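Side-chain contacts in nucleoporin NUP145N (Chaetomium thermophilum, PDB 5HB6), which probably serves as a structural component of the nuclear pore complex and a docking partner for transport factors, here seen in its autoproteolytic domain: residues A[12-17]-A[49-54]; A[25-30]-A[37-42]; A[120-125]-A[129-134]. The protein carries 1 engineered substitution. All coordinates share one frame; numbering follows the deposited sequence.

Interaction 1: A[12-17]-A[49-54]; sequences DIRAMN and NLDDLF. With SO4 (sulfate ion), chain D.
R14 leaves its helix with CG anti to the carbonyl carbon (chi1 -76°) and runs extended from CG to NE, a course that carries the guanidinium past the helix to D51 and a bound sulfate. On the other side, the D51 carboxylate is likewise turned with CG anti to its own carbonyl carbon and meets the arginine at the edge of the guanidinium. R14 NH2 and D51 OD1 form a salt bridge of 2.9 Å. As a hydrogen bond it is weak, bent to 145°, and the two flat groups stand 46° apart rather than lying coplanar. Next to this polar pair, methyl meets methyl: I13 CG2 rests 3.8 Å from L50 CD1, both side chains being buried. The contact thus ties helix 10-14 to the loop between strands 35-39 and 58-61, within the Nup98-type autopeptidase domain. An Asx turn shapes that loop, since N49 OD1 accepts from D51 N at 3.0 Å, the donor standing above the amide's carbonyl plane. The sulfate, probably picked up from the crystallisation liquor, lies at the guanidinium edge with its sulfur in plane. R14 NE gives it a bond to O2 (3.1 Å), and R14 NH2 gives a shorter one to O3 (2.8 Å), so NH2 serves sulfate and aspartate at once. A nearly straight bond from L50 N to sulfate O1 (2.9 Å) anchors the anion to the loop backbone, and R21 NH2 adds a further donor.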
ATOM      1  N   ASP A  12      -5.368  19.078  -1.357  1.00 19.85           N
ATOM      2  CA  ASP A  12      -4.108  19.535  -0.780  1.00 19.60           C
ATOM      3  C   ASP A  12      -3.021  19.545  -1.846  1.00 17.39           C
ATOM      4  O   ASP A  12      -2.209  20.469  -1.923  1.00 18.32           O
ATOM      5  CB  ASP A  12      -3.614  18.564   0.314  1.00 21.55           C
ATOM      6  CG  ASP A  12      -4.424  18.575   1.631  1.00 23.27           C
ATOM      7  OD1 ASP A  12      -5.109  19.586   1.942  1.00 23.30           O
ATOM      8  OD2 ASP A  12      -4.295  17.527   2.387  1.00 22.99           O
ATOM      9  N   ILE A  13      -2.956  18.482  -2.646  1.00 17.04           N
ATOM     10  CA  ILE A  13      -1.883  18.346  -3.627  1.00 17.71           C
ATOM     11  C   ILE A  13      -2.061  19.361  -4.751  1.00 18.94           C
ATOM     12  O   ILE A  13      -1.090  19.976  -5.220  1.00 19.35           O
ATOM     13  CB  ILE A  13      -1.845  16.899  -4.145  1.00 17.61           C
ATOM     14  CG1 ILE A  13      -1.478  15.946  -2.997  1.00 16.61           C
ATOM     15  CG2 ILE A  13      -0.836  16.766  -5.282  1.00 19.98           C
ATOM     16  CD1 ILE A  13      -1.828  14.507  -3.284  1.00 17.39           C
ATOM     17  N   ARG A  14      -3.305  19.585  -5.170  1.00 19.26           N
ATOM     18  CA  ARG A  14      -3.561  20.578  -6.208  1.00 21.66           C
ATOM     19  C   ARG A  14      -3.169  21.978  -5.757  1.00 21.84           C
ATOM     20  O   ARG A  14      -2.822  22.844  -6.582  1.00 23.98           O
ATOM     21  CB  ARG A  14      -5.041  20.527  -6.579  1.00 22.49           C
ATOM     22  CG  ARG A  14      -5.387  19.336  -7.446  1.00 23.98           C
ATOM     23  CD  ARG A  14      -6.885  19.073  -7.497  1.00 26.57           C
ATOM     24  NE  ARG A  14      -7.150  17.836  -8.221  1.00 28.31           N
ATOM     25  CZ  ARG A  14      -8.134  16.990  -7.939  1.00 30.51           C
ATOM     26  NH1 ARG A  14      -8.978  17.233  -6.948  1.00 31.42           N
ATOM     27  NH2 ARG A  14      -8.272  15.892  -8.662  1.00 31.56           N
ATOM     28  N   ALA A  15      -3.237  22.230  -4.459  1.00 20.57           N
ATOM     29  CA  ALA A  15      -2.872  23.525  -3.912  1.00 21.36           C
ATOM     30  C   ALA A  15      -1.373  23.698  -3.711  1.00 21.39           C
ATOM     31  O   ALA A  15      -0.934  24.806  -3.386  1.00 23.68           O
ATOM     32  CB  ALA A  15      -3.605  23.746  -2.596  1.00 22.57           C
ATOM     33  N   MET A  16      -0.583  22.653  -3.909  1.00 20.13           N
ATOM     34  CA  MET A  16       0.860  22.767  -3.790  1.00 20.78           C
ATOM     35  C   MET A  16       1.421  23.509  -4.996  1.00 23.26           C
ATOM     36  O   MET A  16       0.841  23.499  -6.085  1.00 24.84           O
ATOM     37  CB  MET A  16       1.491  21.376  -3.731  1.00 19.54           C
ATOM     38  CG  MET A  16       1.143  20.616  -2.477  1.00 19.12           C
ATOM     39  SD  MET A  16       1.869  18.985  -2.516  1.00 20.78           S
ATOM     40  CE  MET A  16       1.261  18.288  -0.982  1.00 21.15           C
ATOM     41  N   ASN A  17       2.593  24.116  -4.808  1.00 25.01           N
ATOM     42  CA  ASN A  17       3.275  24.743  -5.932  1.00 28.64           C
ATOM     43  C   ASN A  17       4.023  23.691  -6.748  1.00 29.01           C
ATOM     44  O   ASN A  17       3.985  22.489  -6.460  1.00 28.46           O
ATOM     45  CB  ASN A  17       4.149  25.919  -5.476  1.00 32.02           C
ATOM     46  CG  ASN A  17       5.285  25.504  -4.553  1.00 34.83           C
ATOM     47  OD1 ASN A  17       5.834  24.406  -4.652  1.00 33.88           O
ATOM     48  ND2 ASN A  17       5.647  26.397  -3.644  1.00 37.35           N
ATOM     49  N   ASN A  49      -2.924  11.803 -12.703  1.00 32.66           N
ATOM     50  CA  ASN A  49      -4.302  12.289 -12.677  1.00 30.32           C
ATOM     51  C   ASN A  49      -4.945  11.877 -11.363  1.00 26.65           C
ATOM     52  O   ASN A  49      -5.373  10.730 -11.192  1.00 25.88           O
ATOM     53  CB  ASN A  49      -5.078  11.719 -13.857  1.00 32.18           C
ATOM     54  CG  ASN A  49      -6.520  12.222 -13.922  1.00 34.58           C
ATOM     55  OD1 ASN A  49      -6.974  12.979 -13.063  1.00 35.87           O
ATOM     56  ND2 ASN A  49      -7.243  11.802 -14.960  1.00 35.35           N
ATOM     57  N   LEU A  50      -5.022  12.819 -10.427  1.00 25.15           N
ATOM     58  CA  LEU A  50      -5.533  12.513  -9.101  1.00 25.27           C
ATOM     59  C   LEU A  50      -7.015  12.186  -9.111  1.00 25.89           C
ATOM     60  O   LEU A  50      -7.512  11.610  -8.141  1.00 25.46           O
ATOM     61  CB  LEU A  50      -5.268  13.678  -8.154  1.00 25.44           C
ATOM     62  CG  LEU A  50      -3.810  14.053  -7.938  1.00 26.69           C
ATOM     63  CD1 LEU A  50      -3.752  15.406  -7.257  1.00 28.54           C
ATOM     64  CD2 LEU A  50      -3.143  13.002  -7.091  1.00 26.68           C
ATOM     65  N   ASP A  51      -7.730  12.537 -10.179  1.00 28.33           N
ATOM     66  CA  ASP A  51      -9.135  12.191 -10.307  1.00 32.79           C
ATOM     67  C   ASP A  51      -9.343  10.806 -10.896  1.00 30.66           C
ATOM     68  O   ASP A  51     -10.485  10.345 -10.979  1.00 31.33           O
ATOM     69  CB  ASP A  51      -9.860  13.224 -11.173  1.00 39.78           C
ATOM     70  CG  ASP A  51     -10.297  14.444 -10.381  1.00 46.44           C
ATOM     71  OD1 ASP A  51     -10.658  14.291  -9.186  1.00 48.66           O
ATOM     72  OD2 ASP A  51     -10.269  15.555 -10.946  1.00 48.96           O
ATOM     73  N   ASP A  52      -8.278  10.131 -11.311  1.00 28.03           N
ATOM     74  CA  ASP A  52      -8.388   8.792 -11.857  1.00 28.26           C
ATOM     75  C   ASP A  52      -7.227   7.977 -11.326  1.00 24.62           C
ATOM     76  O   ASP A  52      -6.448   7.376 -12.068  1.00 25.71           O
ATOM     77  CB  ASP A  52      -8.429   8.802 -13.380  1.00 32.44           C
ATOM     78  CG  ASP A  52      -8.868   7.472 -13.946  1.00 37.65           C
ATOM     79  OD1 ASP A  52      -9.554   6.725 -13.212  1.00 39.24           O
ATOM     80  OD2 ASP A  52      -8.532   7.175 -15.116  1.00 40.32           O
ATOM     81  N   LEU A  53      -7.117   7.964 -10.002  0.74 21.87           N
ATOM     82  CA  LEU A  53      -6.097   7.222  -9.282  0.74 19.43           C
ATOM     83  C   LEU A  53      -6.682   5.989  -8.614  0.74 17.54           C
ATOM     84  O   LEU A  53      -6.207   4.864  -8.841  0.74 18.91           O
ATOM     85  CB  LEU A  53      -5.469   8.140  -8.229  0.74 20.02           C
ATOM     86  CG  LEU A  53      -4.151   7.709  -7.593  0.74 20.51           C
ATOM     87  CD1 LEU A  53      -3.346   8.943  -7.164  0.74 22.96           C
ATOM     88  CD2 LEU A  53      -4.415   6.813  -6.411  0.74 19.80           C
ATOM     89  N   PHE A  54      -7.730   6.170  -7.813  1.00 18.35           N
ATOM     90  CA  PHE A  54      -8.323   5.065  -7.069  1.00 17.96           C
ATOM     91  C   PHE A  54      -8.881   4.038  -8.040  1.00 19.61           C
ATOM     92  O   PHE A  54      -9.680   4.376  -8.921  1.00 21.69           O
ATOM     93  CB  PHE A  54      -9.480   5.577  -6.201  1.00 16.67           C
ATOM     94  CG  PHE A  54      -9.108   6.631  -5.182  1.00 15.48           C
ATOM     95  CD1 PHE A  54      -7.912   6.593  -4.464  1.00 15.01           C
ATOM     96  CD2 PHE A  54     -10.010   7.644  -4.922  1.00 16.73           C
ATOM     97  CE1 PHE A  54      -7.649   7.561  -3.537  1.00 15.29           C
ATOM     98  CE2 PHE A  54      -9.746   8.588  -3.979  1.00 16.57           C
ATOM     99  CZ  PHE A  54      -8.560   8.558  -3.286  1.00 15.83           C
TER
HETATM  100  S   SO4 D1102      -5.306  16.508 -11.259  1.00 34.39           S
HETATM  101  O1  SO4 D1102      -4.207  15.551 -11.103  1.00 33.93           O
HETATM  102  O2  SO4 D1102      -4.994  17.713 -10.491  1.00 35.68           O
HETATM  103  O3  SO4 D1102      -6.550  15.880 -10.813  1.00 34.64           O
HETATM  104  O4  SO4 D1102      -5.450  16.860 -12.667  1.00 34.72           O

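Interaction 2: A[25-30]-A[37-42]; sequences VGFTVG and VQFKVP
Strand 28-30 and strand 37-39 run antiparallel at 173°, their axes 4.8 Å apart at closest, with V29 and V37 as the hydrogen-bonded pair and T28 facing Q38 in the non-hydrogen-bonded one. The phenylalanine rings lie side by side on the buried side. With CG of F27 anti to its backbone N (chi1 -172°) and CG of F39 anti to its carbonyl carbon, both rings point the same way, their planes only 18° apart but slid so far that they barely overlap. They touch along one flank, F27 CD2 to F39 CD2 at 3.6 Å. V37 CG1 sits over one face of the F39 ring, toward its rim, while V29 CG2 comes loosely to the edge. The partly exposed side is lighter: T28 OG1 lies 3.6 Å from Q38 CG, the two side chains running alongside each other. At the open end V25 CG2 meets P42 CG at 4.1 Å.

V37 N reaches V29 O at 2.8 Å, V29 N returns the bond to V37 O, and F39 N continues the ladder to F27 O at 2.9 Å. Past that point waters stand between the two segments: one joins G26 N to F39 O, another F27 N to V41 O, and a third donates to both F27 O and F39 O. F27 O therefore takes a backbone N-H and a water together. This is a beta hairpin of inner strands in the antiparallel sheet, strand 4-7 flanking it beyond 28-31 and strand 85-89 beyond 35-39.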
ATOM      1  N   VAL A  25       5.623  14.286   0.263  1.00 15.80           N
ATOM      2  CA  VAL A  25       6.105  13.451   1.359  1.00 16.57           C
ATOM      3  C   VAL A  25       4.910  12.881   2.104  1.00 16.34           C
ATOM      4  O   VAL A  25       3.909  13.577   2.332  1.00 17.37           O
ATOM      5  CB  VAL A  25       6.990  14.288   2.305  1.00 17.44           C
ATOM      6  CG1 VAL A  25       7.390  13.501   3.540  1.00 17.50           C
ATOM      7  CG2 VAL A  25       8.229  14.780   1.567  1.00 20.09           C
ATOM      8  N   GLY A  26       5.012  11.618   2.494  1.00 15.47           N
ATOM      9  CA  GLY A  26       3.964  10.990   3.270  1.00 16.57           C
ATOM     10  C   GLY A  26       2.749  10.588   2.477  1.00 14.63           C
ATOM     11  O   GLY A  26       1.670  10.418   3.060  1.00 15.45           O
ATOM     12  N   PHE A  27       2.883  10.446   1.159  1.00 13.49           N
ATOM     13  CA  PHE A  27       1.726  10.139   0.329  1.00 12.58           C
ATOM     14  C   PHE A  27       1.211   8.747   0.675  1.00 11.86           C
ATOM     15  O   PHE A  27       1.970   7.783   0.682  1.00 13.12           O
ATOM     16  CB  PHE A  27       2.062  10.255  -1.158  1.00 13.10           C
ATOM     17  CG  PHE A  27       0.867  10.145  -2.049  1.00 13.64           C
ATOM     18  CD1 PHE A  27      -0.213  11.001  -1.897  1.00 14.55           C
ATOM     19  CD2 PHE A  27       0.801   9.173  -3.036  1.00 14.68           C
ATOM     20  CE1 PHE A  27      -1.311  10.892  -2.717  1.00 15.22           C
ATOM     21  CE2 PHE A  27      -0.295   9.089  -3.867  1.00 15.31           C
ATOM     22  CZ  PHE A  27      -1.351   9.925  -3.687  1.00 15.02           C
ATOM     23  N   THR A  28      -0.093   8.660   0.916  1.00 12.14           N
ATOM     24  CA  THR A  28      -0.731   7.446   1.404  1.00 12.26           C
ATOM     25  C   THR A  28      -2.035   7.292   0.646  1.00 12.67           C
ATOM     26  O   THR A  28      -2.794   8.254   0.550  1.00 12.85           O
ATOM     27  CB  THR A  28      -1.030   7.559   2.904  1.00 13.64           C
ATOM     28  OG1 THR A  28       0.194   7.798   3.603  1.00 14.58           O
ATOM     29  CG2 THR A  28      -1.642   6.299   3.462  1.00 14.10           C
ATOM     30  N   VAL A  29      -2.284   6.101   0.102  1.00 12.92           N
ATOM     31  CA  VAL A  29      -3.556   5.744  -0.505  1.00 13.02           C
ATOM     32  C   VAL A  29      -4.128   4.604   0.295  1.00 12.32           C
ATOM     33  O   VAL A  29      -3.441   3.608   0.530  1.00 13.23           O
ATOM     34  CB  VAL A  29      -3.397   5.359  -1.985  1.00 13.61           C
ATOM     35  CG1 VAL A  29      -4.753   4.898  -2.579  1.00 14.70           C
ATOM     36  CG2 VAL A  29      -2.858   6.540  -2.776  1.00 15.51           C
ATOM     37  N   GLY A  30      -5.367   4.772   0.762  1.00 12.72           N
ATOM     38  CA  GLY A  30      -5.997   3.751   1.569  1.00 13.07           C
ATOM     39  C   GLY A  30      -7.400   3.446   1.083  1.00 12.77           C
ATOM     40  O   GLY A  30      -7.961   4.157   0.239  1.00 13.24           O
ATOM     41  N   VAL A  37      -1.434   1.867   1.454  1.00 12.72           N
ATOM     42  CA  VAL A  37      -0.092   1.902   0.879  1.00 12.30           C
ATOM     43  C   VAL A  37       0.489   3.278   1.217  1.00 12.34           C
ATOM     44  O   VAL A  37      -0.077   4.312   0.841  1.00 13.37           O
ATOM     45  CB  VAL A  37      -0.130   1.699  -0.641  1.00 13.59           C
ATOM     46  CG1 VAL A  37       1.263   1.727  -1.224  1.00 15.00           C
ATOM     47  CG2 VAL A  37      -0.855   0.426  -0.998  1.00 14.92           C
ATOM     48  N   GLN A  38       1.579   3.275   1.967  1.00 12.14           N
ATOM     49  CA  GLN A  38       2.280   4.483   2.392  1.00 12.07           C
ATOM     50  C   GLN A  38       3.598   4.526   1.641  1.00 13.01           C
ATOM     51  O   GLN A  38       4.477   3.700   1.882  1.00 14.06           O
ATOM     52  CB  GLN A  38       2.556   4.475   3.895  1.00 13.77           C
ATOM     53  CG  GLN A  38       1.320   4.534   4.769  1.00 17.30           C
ATOM     54  CD  GLN A  38       1.641   4.371   6.250  1.00 18.80           C
ATOM     55  OE1 GLN A  38       2.053   5.326   6.893  1.00 21.74           O
ATOM     56  NE2 GLN A  38       1.490   3.156   6.786  1.00 17.60           N
ATOM     57  N   PHE A  39       3.747   5.492   0.740  1.00 13.85           N
ATOM     58  CA  PHE A  39       4.989   5.598  -0.015  1.00 15.26           C
ATOM     59  C   PHE A  39       6.089   6.153   0.884  1.00 15.60           C
ATOM     60  O   PHE A  39       5.880   7.140   1.607  1.00 17.81           O
ATOM     61  CB  PHE A  39       4.761   6.391  -1.304  1.00 16.36           C
ATOM     62  CG  PHE A  39       3.755   5.718  -2.206  1.00 16.57           C
ATOM     63  CD1 PHE A  39       4.152   4.697  -3.058  1.00 17.38           C
ATOM     64  CD2 PHE A  39       2.409   6.024  -2.133  1.00 17.34           C
ATOM     65  CE1 PHE A  39       3.236   4.037  -3.852  1.00 17.67           C
ATOM     66  CE2 PHE A  39       1.477   5.351  -2.903  1.00 17.78           C
ATOM     67  CZ  PHE A  39       1.892   4.351  -3.767  1.00 17.55           C
ATOM     68  N   LYS A  40       7.249   5.519   0.841  0.92 14.61           N
ATOM     69  CA  LYS A  40       8.289   5.751   1.827  0.92 14.30           C
ATOM     70  C   LYS A  40       9.249   6.867   1.444  0.92 17.98           C
ATOM     71  O   LYS A  40       9.996   7.328   2.308  0.92 20.70           O
ATOM     72  CB  LYS A  40       9.059   4.445   2.090  0.92 15.38           C
ATOM     73  CG  LYS A  40       8.209   3.423   2.871  0.92 15.01           C
ATOM     74  CD  LYS A  40       8.800   2.024   2.908  0.92 17.29           C
ATOM     75  CE  LYS A  40      10.098   1.988   3.639  0.92 17.62           C
ATOM     76  NZ  LYS A  40      10.592   0.578   3.735  0.92 15.61           N
ATOM     77  N   VAL A  41       9.193   7.353   0.212  1.00 16.82           N
ATOM     78  CA  VAL A  41      10.074   8.413  -0.271  1.00 17.06           C
ATOM     79  C   VAL A  41       9.165   9.473  -0.872  1.00 16.28           C
ATOM     80  O   VAL A  41       7.977   9.211  -1.139  1.00 16.61           O
ATOM     81  CB  VAL A  41      11.070   7.878  -1.325  1.00 18.24           C
ATOM     82  CG1 VAL A  41      12.013   6.864  -0.711  1.00 19.12           C
ATOM     83  CG2 VAL A  41      10.321   7.261  -2.494  1.00 18.37           C
ATOM     84  N   PRO A  42       9.684  10.680  -1.104  1.00 17.43           N
ATOM     85  CA  PRO A  42       8.858  11.689  -1.774  1.00 18.26           C
ATOM     86  C   PRO A  42       8.504  11.193  -3.161  1.00 18.50           C
ATOM     87  O   PRO A  42       9.322  10.556  -3.832  1.00 19.94           O
ATOM     88  CB  PRO A  42       9.765  12.926  -1.837  1.00 19.81           C
ATOM     89  CG  PRO A  42      10.787  12.709  -0.794  1.00 20.48           C
ATOM     90  CD  PRO A  42      11.020  11.213  -0.763  1.00 18.70           C
TER
HETATM   91  O   HOH W   1       7.172   9.746   2.230  1.00 23.38           O
HETATM   92  O   HOH W   2       5.345  10.140  -0.413  1.00 15.58           O
HETATM   93  O   HOH W   3       3.537   7.588   2.954  1.00 25.05           O
HETATM   94  O   HOH W   4       2.979   7.899   5.514  1.00 36.00           O

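Interaction 3: A[120-125]-A[129-134]; sequences FESYDP and VWAFSV
A131 O is gripped by two successive backbone donors, E121 N at 2.9 Å and S122 N at 3.0 Å, which reach it from the same face of its carbonyl plane. That doubling is a classic beta bulge, and it shifts the register by one residue between the pairs F120-F132 and S122-A131. A131 N answers with a bond to S122 O of 2.8 Å. The bulge also turns the E121 side chain toward the opposite strand. Bent at chi2 (-93°), it folds along that backbone, CG close to F132 CA, until OE2 accepts the hydroxyl of S133 OG at 2.7 Å, on the anti side of the carboxylate and somewhat out of its plane. Replacing S133 with alanine would probably leave the E121 carboxylate without this donor and free to swing.

F120, Y123, W130 and F132 share one face of the hairpin. F120 and W130 meet rim to rim, planes 28° apart, with F120 CD1 3.9 Å from W130 NE1 and neither ring over the other. F132 has CG in the crowded position between backbone N and carbonyl carbon (chi1 57°), which sets CD1 over the centre of the indole of W130, 3.4 Å above its plane. Y123 CD1 leans on W130 CB. On the face of S122 and A131, S122 OG lies 3.5 Å from A131 CB, and a water links this hydroxyl to V129 O.

Helix 102-113 packs against the aromatic face, L112 touching both Y123 and W130, and H108 meeting the Y123 ring edge-to-face; strand 85-89 pairs with 129-134 on its far side, and 119-124 is one of the two outermost strands of the sheet within the chain.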
ATOM      1  N   PHE A 120       8.918  -8.067   6.066  1.00 16.73           N
ATOM      2  CA  PHE A 120       7.934  -8.029   7.131  1.00 16.09           C
ATOM      3  C   PHE A 120       8.154  -6.828   8.021  1.00 15.85           C
ATOM      4  O   PHE A 120       9.278  -6.553   8.430  1.00 17.63           O
ATOM      5  CB  PHE A 120       8.086  -9.310   7.954  1.00 16.90           C
ATOM      6  CG  PHE A 120       7.136  -9.428   9.101  1.00 16.74           C
ATOM      7  CD1 PHE A 120       5.891 -10.012   8.926  1.00 15.71           C
ATOM      8  CD2 PHE A 120       7.511  -9.034  10.375  1.00 17.39           C
ATOM      9  CE1 PHE A 120       5.038 -10.155   9.986  1.00 16.94           C
ATOM     10  CE2 PHE A 120       6.668  -9.182  11.434  1.00 18.00           C
ATOM     11  CZ  PHE A 120       5.432  -9.753  11.250  1.00 18.13           C
ATOM     12  N   GLU A 121       7.073  -6.140   8.352  1.00 14.86           N
ATOM     13  CA  GLU A 121       7.079  -5.061   9.327  1.00 16.16           C
ATOM     14  C   GLU A 121       6.367  -5.463  10.601  1.00 16.44           C
ATOM     15  O   GLU A 121       6.919  -5.340  11.689  1.00 18.46           O
ATOM     16  CB  GLU A 121       6.428  -3.818   8.718  1.00 17.27           C
ATOM     17  CG  GLU A 121       7.238  -3.272   7.550  1.00 19.88           C
ATOM     18  CD  GLU A 121       8.229  -2.198   7.934  1.00 20.78           C
ATOM     19  OE1 GLU A 121       8.281  -1.812   9.118  1.00 22.88           O
ATOM     20  OE2 GLU A 121       8.968  -1.752   7.037  1.00 20.02           O
ATOM     21  N   SER A 122       5.169  -6.022  10.486  1.00 15.56           N
ATOM     22  CA  SER A 122       4.440  -6.405  11.684  1.00 15.89           C
ATOM     23  C   SER A 122       3.244  -7.268  11.326  1.00 14.77           C
ATOM     24  O   SER A 122       2.764  -7.284  10.185  1.00 13.65           O
ATOM     25  CB  SER A 122       3.943  -5.175  12.428  1.00 16.25           C
ATOM     26  OG  SER A 122       3.050  -4.444  11.615  1.00 17.74           O
ATOM     27  N   TYR A 123       2.747  -7.959  12.341  1.00 15.28           N
ATOM     28  CA  TYR A 123       1.451  -8.609  12.305  1.00 15.74           C
ATOM     29  C   TYR A 123       0.787  -8.376  13.652  1.00 17.60           C
ATOM     30  O   TYR A 123       1.394  -8.632  14.696  1.00 19.01           O
ATOM     31  CB  TYR A 123       1.566 -10.112  12.028  1.00 15.80           C
ATOM     32  CG  TYR A 123       0.211 -10.748  12.071  1.00 15.97           C
ATOM     33  CD1 TYR A 123      -0.675 -10.566  11.042  1.00 14.70           C
ATOM     34  CD2 TYR A 123      -0.190 -11.514  13.150  1.00 17.11           C
ATOM     35  CE1 TYR A 123      -1.959 -11.114  11.086  1.00 14.60           C
ATOM     36  CE2 TYR A 123      -1.460 -12.078  13.195  1.00 16.61           C
ATOM     37  CZ  TYR A 123      -2.339 -11.885  12.163  1.00 15.13           C
ATOM     38  OH  TYR A 123      -3.619 -12.383  12.154  1.00 16.00           O
ATOM     39  N   ASP A 124      -0.434  -7.844  13.634  1.00 18.44           N
ATOM     40  CA  ASP A 124      -1.167  -7.559  14.859  1.00 20.57           C
ATOM     41  C   ASP A 124      -2.189  -8.668  15.048  1.00 20.91           C
ATOM     42  O   ASP A 124      -3.163  -8.731  14.286  1.00 19.54           O
ATOM     43  CB  ASP A 124      -1.862  -6.204  14.756  1.00 23.37           C
ATOM     44  CG  ASP A 124      -2.592  -5.818  16.026  1.00 26.79           C
ATOM     45  OD1 ASP A 124      -3.137  -6.712  16.707  1.00 28.87           O
ATOM     46  OD2 ASP A 124      -2.624  -4.604  16.333  1.00 28.93           O
ATOM     47  N   PRO A 125      -2.027  -9.554  16.034  1.00 22.83           N
ATOM     48  CA  PRO A 125      -2.944 -10.699  16.154  1.00 24.05           C
ATOM     49  C   PRO A 125      -4.369 -10.315  16.502  1.00 24.00           C
ATOM     50  O   PRO A 125      -5.286 -11.089  16.203  1.00 23.53           O
ATOM     51  CB  PRO A 125      -2.332 -11.540  17.281  1.00 25.83           C
ATOM     52  CG  PRO A 125      -0.923 -11.069  17.404  1.00 27.53           C
ATOM     53  CD  PRO A 125      -0.898  -9.640  16.969  1.00 25.44           C
ATOM     54  N   VAL A 129      -4.018  -7.402  10.943  1.00 12.27           N
ATOM     55  CA  VAL A 129      -3.314  -6.577   9.968  1.00 11.41           C
ATOM     56  C   VAL A 129      -1.877  -7.070   9.839  1.00 11.98           C
ATOM     57  O   VAL A 129      -1.110  -7.113  10.818  1.00 13.46           O
ATOM     58  CB  VAL A 129      -3.336  -5.096  10.364  1.00 12.71           C
ATOM     59  CG1 VAL A 129      -2.446  -4.251   9.436  1.00 14.26           C
ATOM     60  CG2 VAL A 129      -4.751  -4.565  10.303  1.00 13.40           C
ATOM     61  N   TRP A 130      -1.486  -7.393   8.615  1.00 11.15           N
ATOM     62  CA  TRP A 130      -0.101  -7.655   8.236  1.00 10.67           C
ATOM     63  C   TRP A 130       0.442  -6.446   7.500  1.00 10.63           C
ATOM     64  O   TRP A 130      -0.151  -5.995   6.522  1.00 10.96           O
ATOM     65  CB  TRP A 130      -0.117  -8.859   7.292  1.00 11.68           C
ATOM     66  CG  TRP A 130       1.171  -9.195   6.559  1.00 10.94           C
ATOM     67  CD1 TRP A 130       2.485  -9.069   6.983  1.00 11.49           C
ATOM     68  CD2 TRP A 130       1.238  -9.731   5.249  1.00 11.10           C
ATOM     69  NE1 TRP A 130       3.325  -9.532   6.019  1.00 11.85           N
ATOM     70  CE2 TRP A 130       2.593  -9.936   4.939  1.00 11.50           C
ATOM     71  CE3 TRP A 130       0.263 -10.090   4.314  1.00 12.66           C
ATOM     72  CZ2 TRP A 130       3.011 -10.450   3.718  1.00 13.30           C
ATOM     73  CZ3 TRP A 130       0.663 -10.609   3.102  1.00 13.53           C
ATOM     74  CH2 TRP A 130       2.030 -10.767   2.804  1.00 13.97           C
ATOM     75  N   ALA A 131       1.578  -5.953   7.973  1.00 11.04           N
ATOM     76  CA  ALA A 131       2.259  -4.834   7.347  1.00 11.37           C
ATOM     77  C   ALA A 131       3.622  -5.295   6.882  1.00 11.29           C
ATOM     78  O   ALA A 131       4.306  -6.059   7.569  1.00 12.63           O
ATOM     79  CB  ALA A 131       2.385  -3.659   8.294  1.00 12.22           C
ATOM     80  N   PHE A 132       4.006  -4.819   5.707  1.00 11.13           N
ATOM     81  CA  PHE A 132       5.277  -5.197   5.118  1.00 11.54           C
ATOM     82  C   PHE A 132       5.713  -4.110   4.149  1.00 11.37           C
ATOM     83  O   PHE A 132       4.880  -3.360   3.621  1.00 11.50           O
ATOM     84  CB  PHE A 132       5.166  -6.544   4.394  1.00 12.83           C
ATOM     85  CG  PHE A 132       4.105  -6.571   3.315  1.00 12.91           C
ATOM     86  CD1 PHE A 132       2.777  -6.845   3.624  1.00 14.36           C
ATOM     87  CD2 PHE A 132       4.434  -6.313   2.000  1.00 13.50           C
ATOM     88  CE1 PHE A 132       1.808  -6.867   2.643  1.00 16.18           C
ATOM     89  CE2 PHE A 132       3.440  -6.335   1.002  1.00 14.30           C
ATOM     90  CZ  PHE A 132       2.140  -6.587   1.335  1.00 15.59           C
ATOM     91  N   SER A 133       7.012  -4.047   3.892  1.00 11.66           N
ATOM     92  CA  SER A 133       7.542  -3.115   2.915  1.00 12.69           C
ATOM     93  C   SER A 133       7.865  -3.845   1.615  1.00 12.56           C
ATOM     94  O   SER A 133       8.202  -5.029   1.589  1.00 13.84           O
ATOM     95  CB  SER A 133       8.797  -2.416   3.434  1.00 14.14           C
ATOM     96  OG  SER A 133       8.495  -1.430   4.405  1.00 16.07           O
ATOM     97  N   VAL A 134       7.818  -3.082   0.534  1.00 13.39           N
ATOM     98  CA  VAL A 134       8.318  -3.513  -0.757  1.00 14.29           C
ATOM     99  C   VAL A 134       9.276  -2.431  -1.234  1.00 14.88           C
ATOM    100  O   VAL A 134       9.189  -1.264  -0.840  1.00 14.64           O
ATOM    101  CB  VAL A 134       7.178  -3.766  -1.774  1.00 15.57           C
ATOM    102  CG1 VAL A 134       6.250  -4.846  -1.252  1.00 16.64           C
ATOM    103  CG2 VAL A 134       6.412  -2.487  -2.099  1.00 16.05           C
TER
HETATM  104  O   HOH W   5       0.424  -4.903  11.822  1.00 19.96           O

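Interactions 2 and 3 are both hairpins of the six-stranded antiparallel sheet, separated by strand 85-89. All three contacts are partly buried, but interaction 2 lies nearest the chain's centre (about 8 Å between centres, against 11 Å for interaction 3), with its phenylalanines and strand valines buried; interaction 1 is peripheral, about 18 Å out, with R14 and D51 exposed. Interactions 1 and 2 share a hydrophobic layer, I13 against F27 and L53 and F54 against V29. K40, modelled in two conformers, probably hydrogen-bonds S133 to join interactions 2 and 3. Ion pairing and a bound anion mark the exposed part of interaction 1, regular ladder bonds with bridging waters interaction 2, and a bulge with a helix-covered aromatic face interaction 3.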